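Local coordinates for protein aldehyde dehydrogenase (Trypanosoma brucei, PDB 5MYP) that probably oxidises aldehydes to carboxylic acids with NAD+ as cofactor, as other members of the aldehyde dehydrogenase family do, at residues P229-D234 and K384-R389; L395-F398 and R403-R406. One frame throughout, in Å; residues are numbered along the deposited sequence.

Interaction 1. Residues P229-D234 and K384-R389; sequences PVVVDD and KIINSR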
loop_
_atom_site.group_PDB
_atom_site.type_symbol
_atom_site.label_atom_id
_atom_site.label_comp_id
_atom_site.label_asym_id
_atom_site.label_seq_id
_atom_site.Cartn_x
_atom_site.Cartn_y
_atom_site.Cartn_z
ATOM N N PRO A 229 -21.081 9.598 -7.996
ATOM C CA PRO A 229 -22.308 10.387 -7.939
ATOM C C PRO A 229 -22.055 11.885 -8.069
ATOM O O PRO A 229 -20.984 12.369 -7.692
ATOM C CB PRO A 229 -22.858 10.073 -6.549
ATOM C CG PRO A 229 -21.659 9.779 -5.727
ATOM C CD PRO A 229 -20.587 9.268 -6.645
ATOM N N VAL A 230 -23.044 12.597 -8.610
ATOM C CA VAL A 230 -23.069 14.056 -8.597
ATOM C C VAL A 230 -24.242 14.487 -7.728
ATOM O O VAL A 230 -25.399 14.225 -8.062
ATOM C CB VAL A 230 -23.238 14.663 -10.005
ATOM C CG1 VAL A 230 -23.213 16.190 -9.935
ATOM C CG2 VAL A 230 -22.158 14.164 -10.946
ATOM N N VAL A 231 -23.936 15.138 -6.609
ATOM C CA VAL A 231 -24.953 15.687 -5.722
ATOM C C VAL A 231 -25.156 17.156 -6.097
ATOM O O VAL A 231 -24.190 17.911 -6.182
ATOM C CB VAL A 231 -24.541 15.552 -4.245
ATOM C CG1 VAL A 231 -25.595 16.157 -3.322
ATOM C CG2 VAL A 231 -24.296 14.086 -3.901
ATOM N N VAL A 232 -26.408 17.549 -6.340
ATOM C CA VAL A 232 -26.749 18.942 -6.645
ATOM C C VAL A 232 -27.821 19.382 -5.655
ATOM O O VAL A 232 -28.912 18.814 -5.636
ATOM C CB VAL A 232 -27.262 19.099 -8.093
ATOM C CG1 VAL A 232 -27.594 20.559 -8.401
ATOM C CG2 VAL A 232 -26.240 18.549 -9.083
ATOM N N ASP A 233 -27.512 20.380 -4.829
ATOM C CA ASP A 233 -28.451 20.845 -3.802
ATOM C C ASP A 233 -29.343 21.979 -4.340
ATOM O O ASP A 233 -29.397 22.193 -5.548
ATOM C CB ASP A 233 -27.702 21.184 -2.488
ATOM C CG ASP A 233 -27.045 22.559 -2.485
ATOM O OD1 ASP A 233 -26.936 23.210 -3.546
ATOM O OD2 ASP A 233 -26.631 22.992 -1.385
ATOM N N ASP A 234 -30.036 22.679 -3.442
ATOM C CA ASP A 234 -30.966 23.773 -3.799
ATOM C C ASP A 234 -30.381 25.202 -3.681
ATOM O O ASP A 234 -31.139 26.175 -3.652
ATOM C CB ASP A 234 -32.261 23.651 -2.967
ATOM C CG ASP A 234 -32.013 23.657 -1.453
ATOM O OD1 ASP A 234 -30.841 23.601 -1.018
ATOM O OD2 ASP A 234 -33.004 23.695 -0.691
ATOM N N LYS A 384 -28.268 7.256 1.917
ATOM C CA LYS A 384 -28.832 5.936 1.617
ATOM C C LYS A 384 -28.505 5.471 0.196
ATOM O O LYS A 384 -28.216 4.293 -0.021
ATOM C CB LYS A 384 -30.348 5.942 1.818
ATOM C CG LYS A 384 -31.037 4.630 1.480
ATOM C CD LYS A 384 -32.313 4.459 2.293
ATOM C CE LYS A 384 -33.326 3.585 1.569
ATOM N NZ LYS A 384 -32.723 2.322 1.065
ATOM N N ILE A 385 -28.554 6.397 -0.759
ATOM C CA ILE A 385 -28.212 6.104 -2.158
ATOM C C ILE A 385 -26.710 5.823 -2.295
ATOM O O ILE A 385 -26.324 4.793 -2.846
ATOM C CB ILE A 385 -28.639 7.263 -3.097
ATOM C CG1 ILE A 385 -30.172 7.375 -3.141
ATOM C CG2 ILE A 385 -28.086 7.075 -4.513
ATOM C CD1 ILE A 385 -30.677 8.738 -3.566
ATOM N N ILE A 386 -25.884 6.726 -1.772
ATOM C CA ILE A 386 -24.428 6.659 -1.969
ATOM C C ILE A 386 -23.761 5.572 -1.106
ATOM O O ILE A 386 -22.953 4.789 -1.616
ATOM C CB ILE A 386 -23.761 8.042 -1.740
ATOM C CG1 ILE A 386 -24.296 9.052 -2.768
ATOM C CG2 ILE A 386 -22.236 7.940 -1.826
ATOM C CD1 ILE A 386 -23.868 10.488 -2.532
ATOM N N ASN A 387 -24.096 5.523 0.184
ATOM C CA ASN A 387 -23.438 4.593 1.123
ATOM C C ASN A 387 -23.902 3.134 1.011
ATOM O O ASN A 387 -23.250 2.252 1.560
ATOM C CB ASN A 387 -23.562 5.080 2.575
ATOM C CG ASN A 387 -22.915 6.439 2.794
ATOM O OD1 ASN A 387 -22.184 6.942 1.942
ATOM N ND2 ASN A 387 -23.178 7.036 3.945
ATOM N N SER A 388 -25.003 2.877 0.302
ATOM C CA SER A 388 -25.411 1.499 -0.013
ATOM C C SER A 388 -24.673 0.914 -1.224
ATOM O O SER A 388 -24.831 -0.266 -1.524
ATOM C CB SER A 388 -26.919 1.424 -0.255
ATOM O OG SER A 388 -27.289 2.147 -1.421
ATOM N N ARG A 389 -23.894 1.738 -1.924
ATOM C CA ARG A 389 -23.154 1.308 -3.110
ATOM C C ARG A 389 -21.657 1.322 -2.828
ATOM O O ARG A 389 -21.217 1.845 -1.805
ATOM C CB ARG A 389 -23.512 2.213 -4.290
ATOM C CG ARG A 389 -24.948 2.006 -4.747
ATOM C CD ARG A 389 -25.398 3.000 -5.808
ATOM N NE ARG A 389 -26.681 2.581 -6.379
ATOM C CZ ARG A 389 -27.879 2.746 -5.807
ATOM N NH1 ARG A 389 -28.020 3.353 -4.622
ATOM N NH2 ARG A 389 -28.962 2.297 -6.440
#
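Pro229 and Ile386 approach each other with their CA atoms 7.4 Å apart, helix 379-387 lying over one side of strand 229-232, and the two segments meet through apolar side chains. Ile386 does the work from the helix side. Its CG1 branch, anti to its own carbonyl carbon (chi1 -62°), extends to the strand, where CD1 lies 3.9 Å from Pro229 CG and equally 3.9 Å from Val231 CG2. The proline ring meets this branch crosswise, the two side chains crossing at about a right angle, with Pro229 CG 4.0 Å from Ile386 CG1. Val231, two residues on, offers one methyl. Within 384-389, Ser388 OG gives a 2.7 Å hydrogen bond to Lys384 O, and Arg389 NH1 binds Ile385 O at 2.8 Å with the oxygen near the guanidinium plane. Arg389 also bonds Met362 O through NH2. Tyr264 of the adjoining parallel strand touches both Pro229 and Ile386. A helix that buries one side on a largely parallel sheet in this way is the usual alpha/beta layering of the aldehyde dehydrogenase fold.

Interaction 2. Residues L395-F398 and R403-R406; sequences LYVF and RFIR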
loop_
_atom_site.group_PDB
_atom_site.type_symbol
_atom_site.label_atom_id
_atom_site.label_comp_id
_atom_site.label_asym_id
_atom_site.label_seq_id
_atom_site.Cartn_x
_atom_site.Cartn_y
_atom_site.Cartn_z
ATOM N N LEU A 395 -16.438 11.614 -6.178
ATOM C CA LEU A 395 -17.735 12.076 -5.701
ATOM C C LEU A 395 -17.792 13.573 -5.953
ATOM O O LEU A 395 -16.849 14.296 -5.629
ATOM C CB LEU A 395 -17.906 11.765 -4.211
ATOM C CG LEU A 395 -19.215 12.206 -3.536
ATOM C CD1 LEU A 395 -19.636 11.218 -2.457
ATOM C CD2 LEU A 395 -19.121 13.607 -2.952
ATOM N N TYR A 396 -18.900 14.035 -6.520
ATOM C CA TYR A 396 -19.045 15.423 -6.931
ATOM C C TYR A 396 -20.219 16.064 -6.202
ATOM O O TYR A 396 -21.284 15.460 -6.097
ATOM C CB TYR A 396 -19.248 15.487 -8.445
ATOM C CG TYR A 396 -18.141 14.817 -9.232
ATOM C CD1 TYR A 396 -16.817 15.203 -9.057
ATOM C CD2 TYR A 396 -18.415 13.805 -10.158
ATOM C CE1 TYR A 396 -15.791 14.598 -9.768
ATOM C CE2 TYR A 396 -17.397 13.200 -10.881
ATOM C CZ TYR A 396 -16.085 13.602 -10.681
ATOM O OH TYR A 396 -15.061 13.029 -11.399
ATOM N N VAL A 397 -20.014 17.278 -5.689
ATOM C CA VAL A 397 -21.051 18.020 -4.967
ATOM C C VAL A 397 -21.143 19.431 -5.537
ATOM O O VAL A 397 -20.161 20.168 -5.516
ATOM C CB VAL A 397 -20.750 18.114 -3.452
ATOM C CG1 VAL A 397 -21.888 18.826 -2.715
ATOM C CG2 VAL A 397 -20.509 16.727 -2.871
ATOM N N PHE A 398 -22.313 19.793 -6.054
ATOM C CA PHE A 398 -22.580 21.158 -6.497
ATOM C C PHE A 398 -23.414 21.854 -5.430
ATOM O O PHE A 398 -24.544 21.444 -5.158
ATOM C CB PHE A 398 -23.285 21.171 -7.854
ATOM C CG PHE A 398 -22.382 20.818 -9.000
ATOM C CD1 PHE A 398 -22.138 19.488 -9.322
ATOM C CD2 PHE A 398 -21.773 21.811 -9.759
ATOM C CE1 PHE A 398 -21.301 19.155 -10.379
ATOM C CE2 PHE A 398 -20.935 21.486 -10.816
ATOM C CZ PHE A 398 -20.699 20.153 -11.128
ATOM N N ARG A 403 -22.000 24.176 5.086
ATOM C CA ARG A 403 -22.482 23.124 5.988
ATOM C C ARG A 403 -22.955 21.880 5.229
ATOM O O ARG A 403 -22.680 20.758 5.655
ATOM C CB ARG A 403 -23.605 23.649 6.889
ATOM C CG ARG A 403 -24.101 22.651 7.928
ATOM C CD ARG A 403 -25.263 23.218 8.728
ATOM N NE ARG A 403 -24.838 24.256 9.670
ATOM C CZ ARG A 403 -24.319 24.044 10.883
ATOM N NH1 ARG A 403 -24.127 22.809 11.353
ATOM N NH2 ARG A 403 -23.980 25.085 11.640
ATOM N N PHE A 404 -23.666 22.082 4.120
ATOM C CA PHE A 404 -24.117 20.967 3.273
ATOM C C PHE A 404 -22.934 20.181 2.708
ATOM O O PHE A 404 -22.919 18.954 2.771
ATOM C CB PHE A 404 -24.995 21.466 2.118
ATOM C CG PHE A 404 -25.475 20.367 1.207
ATOM C CD1 PHE A 404 -26.582 19.597 1.548
ATOM C CD2 PHE A 404 -24.816 20.096 0.009
ATOM C CE1 PHE A 404 -27.031 18.581 0.710
ATOM C CE2 PHE A 404 -25.251 19.076 -0.828
ATOM C CZ PHE A 404 -26.362 18.318 -0.477
ATOM N N ILE A 405 -21.954 20.906 2.168
ATOM C CA ILE A 405 -20.765 20.300 1.552
ATOM C C ILE A 405 -19.984 19.498 2.597
ATOM O O ILE A 405 -19.610 18.349 2.346
ATOM C CB ILE A 405 -19.854 21.371 0.897
ATOM C CG1 ILE A 405 -20.565 22.022 -0.302
ATOM C CG2 ILE A 405 -18.518 20.771 0.455
ATOM C CD1 ILE A 405 -20.026 23.389 -0.675
ATOM N N ARG A 406 -19.764 20.111 3.760
ATOM C CA ARG A 406 -19.075 19.467 4.888
ATOM C C ARG A 406 -19.780 18.188 5.341
ATOM O O ARG A 406 -19.121 17.189 5.637
ATOM C CB ARG A 406 -18.949 20.441 6.071
ATOM C CG ARG A 406 -18.023 19.964 7.185
ATOM C CD ARG A 406 -17.726 21.058 8.194
ATOM N NE ARG A 406 -16.891 20.565 9.293
ATOM C CZ ARG A 406 -16.391 21.314 10.278
ATOM N NH1 ARG A 406 -16.624 22.627 10.335
ATOM N NH2 ARG A 406 -15.648 20.744 11.224
#
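Val397, on strand 395-398, meets Phe404 and Ile405, consecutive residues of helix 402-411, through a single methyl group. The contact is apolar throughout. Val397 CG1 lies 3.9 Å from Phe404 CE2 and 4.2 Å from Phe404 CD2, approaching the ring at its edge and near its plane, so the methyl abuts the rim of the aromatic group instead of resting on a face. Phe404 presents that rim because its CG stands anti to the backbone N (chi1 179°), which swings the ring out from the helix toward the strand. On Ile405 the touching atom is CG1, 4.2 Å from the same Val397 CG1. One branch of the valine thus serves both helix residues, and the nearest CA atoms, those of Val397 and Ile405, are 6.9 Å apart.

The pair illustrates the beta-alpha-beta unit: strand 395-398 leads through a short loop into helix 402-411, and the chain then returns as strand 417-419, parallel to the first and next to it in the sheet. Helix and strand pack closely in such a unit, and Val408, a turn further along the helix, also touches Leu395 and Val397, while Ile405 reaches Val419 of the returning strand.

Polar interactions lie at the borders of this apolar patch: Asn401 OD1 accepts a hydrogen bond from Phe404 N near the start of the helix, and Tyr396 OH is hydrogen-bonded to Ile260 O. Leu395 packs on Arg457 and Phe398 on Phe464 of the second subunit, so the strand lines the contact between the two chains.

Interactions 1 and 2 are helix packings on neighbouring strands of one mixed sheet, their centres about 10 Å apart. Strands 229-232 and 395-398 run parallel, and the probable backbone hydrogen bonds Val231 N to Tyr396 O and Phe398 N to Val231 O, each 2.7 Å, join them directly. Side chains add to the join: Val230 CG1 lies 3.5 Å from Phe398 CD1, and Asp233 CB lies 3.6 Å from Phe404 CE2, bringing the helix of interaction 2 against the loop that follows strand 229-232. Along the chain, helix 379-387 leads on to strand 395-398. The side chains of Pro229 and the predicted active-site Cys259 are about 12 Å apart, whereas interaction 2 lies away from the predicted active-site residues.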